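Local coordinates for protein amidase, hydantoinase/carbamoylase family (Burkholderia vietnamiensis, PDB 5I4M) that probably hydrolyses N-carbamoyl-L-amino acids as a two-zinc enzyme of the peptidase M20 family, at residues L65-G68 with W69-A73. Residues are numbered along the deposited sequence; the frame is centred on the assembly and turned at random.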
loop_
_atom_site.group_PDB
_atom_site.type_symbol
_atom_site.label_atom_id
_atom_site.label_comp_id
_atom_site.label_asym_id
_atom_site.label_seq_id
_atom_site.Cartn_x
_atom_site.Cartn_y
_atom_site.Cartn_z
ATOM N N LEU A 65 25.673 -13.676 15.872
ATOM C CA LEU A 65 27.056 -13.267 15.661
ATOM C C LEU A 65 27.585 -12.522 16.874
ATOM O O LEU A 65 28.677 -12.816 17.379
ATOM C CB LEU A 65 27.149 -12.399 14.409
ATOM C CG LEU A 65 28.529 -11.822 14.064
ATOM C CD1 LEU A 65 29.530 -12.918 13.725
ATOM C CD2 LEU A 65 28.417 -10.841 12.907
ATOM N N ILE A 66 26.791 -11.580 17.379
ATOM C CA ILE A 66 27.214 -10.757 18.504
ATOM C C ILE A 66 27.291 -11.587 19.780
ATOM O O ILE A 66 28.236 -11.446 20.566
ATOM C CB ILE A 66 26.264 -9.554 18.631
ATOM C CG1 ILE A 66 26.376 -8.698 17.362
ATOM C CG2 ILE A 66 26.582 -8.735 19.883
ATOM C CD1 ILE A 66 25.244 -7.705 17.162
ATOM N N VAL A 67 26.315 -12.474 20.003
ATOM C CA VAL A 67 26.394 -13.393 21.141
ATOM C C VAL A 67 27.692 -14.192 21.100
ATOM O O VAL A 67 28.364 -14.366 22.126
ATOM C CB VAL A 67 25.157 -14.312 21.175
ATOM C CG1 VAL A 67 25.401 -15.523 22.063
ATOM C CG2 VAL A 67 23.941 -13.519 21.657
ATOM N N GLY A 68 28.072 -14.687 19.920
ATOM C CA GLY A 68 29.336 -15.409 19.811
ATOM C C GLY A 68 30.535 -14.555 20.186
ATOM O O GLY A 68 31.442 -15.012 20.891
ATOM N N TRP A 69 30.557 -13.302 19.719
ATOM C CA TRP A 69 31.640 -12.394 20.079
ATOM C C TRP A 69 31.662 -12.133 21.577
ATOM O O TRP A 69 32.733 -12.096 22.197
ATOM C CB TRP A 69 31.487 -11.068 19.336
ATOM C CG TRP A 69 31.757 -11.129 17.864
ATOM C CD1 TRP A 69 32.410 -12.120 17.183
ATOM C CD2 TRP A 69 31.348 -10.164 16.881
ATOM N NE1 TRP A 69 32.451 -11.820 15.840
ATOM C CE2 TRP A 69 31.809 -10.623 15.631
ATOM C CE3 TRP A 69 30.653 -8.952 16.941
ATOM C CZ2 TRP A 69 31.598 -9.911 14.454
ATOM C CZ3 TRP A 69 30.445 -8.247 15.775
ATOM C CH2 TRP A 69 30.917 -8.731 14.544
ATOM N N ALA A 70 30.489 -11.923 22.175
ATOM C CA ALA A 70 30.453 -11.640 23.605
ATOM C C ALA A 70 30.972 -12.820 24.406
ATOM O O ALA A 70 31.710 -12.641 25.380
ATOM C CB ALA A 70 29.033 -11.287 24.041
ATOM N N LYS A 71 30.584 -14.042 24.022
ATOM C CA LYS A 71 31.084 -15.208 24.743
ATOM C C LYS A 71 32.594 -15.306 24.617
ATOM O O LYS A 71 33.288 -15.650 25.586
ATOM C CB LYS A 71 30.415 -16.482 24.231
ATOM C CG LYS A 71 28.993 -16.672 24.745
ATOM C CD LYS A 71 28.342 -17.911 24.156
ATOM C CE LYS A 71 26.905 -18.052 24.626
ATOM N NZ LYS A 71 26.209 -19.137 23.884
ATOM N N ALA A 72 33.126 -14.997 23.433
ATOM C CA ALA A 72 34.572 -15.027 23.248
ATOM C C ALA A 72 35.262 -13.971 24.094
ATOM O O ALA A 72 36.443 -14.122 24.418
ATOM C CB ALA A 72 34.924 -14.836 21.772
ATOM N N ALA A 73 34.552 -12.908 24.462
ATOM C CA ALA A 73 35.095 -11.895 25.352
ATOM C C ALA A 73 34.801 -12.199 26.817
ATOM O O ALA A 73 34.899 -11.299 27.659
ATOM C CB ALA A 73 34.557 -10.511 24.974
#
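Ala70 N donates to Ile66 O at 2.8 Å, the shortest of four successive i to i+4 hydrogen bonds that carry the last turns of the alpha-helix 57-72. Trp69 N to Leu65 O precedes it, and Lys71 N to Val67 O and Ala72 N to Gly68 O follow. The helix ends at Ala73, the first residue to leave helical geometry, whose N makes weak bonds to both Trp69 O and Ala70 O, while its own O accepts from Asn131 ND2 of helix 117-132.

Among the side chains, the main contact is a CH-pi interaction between Leu65 and Trp69, one turn apart. With CG anti to the backbone N (chi1 177°), the leucine turns CG to the side of its own carbonyl carbon, where it lies over a face of the indole, 3.9 Å from the centroid of the six-membered ring. CD1 lies nearest Trp69 CZ2 and CE2, and CD2 near CZ2 and CH2, so all three carbons gather on the CE2-CZ2-CH2 side of that ring, with CG offset toward its rim. Leu121 and Leu124 also touch the indole, and Arg128 makes a cation-pi contact with it, joining this helix to helix 117-132. Ile66 and Ala70 pack on Met87 of strand 85-89. On the more exposed flank, Lys71 runs extended beside Val67, its CG 3.5 Å from Val67 O and its CE 3.9 Å from Val67 CG1.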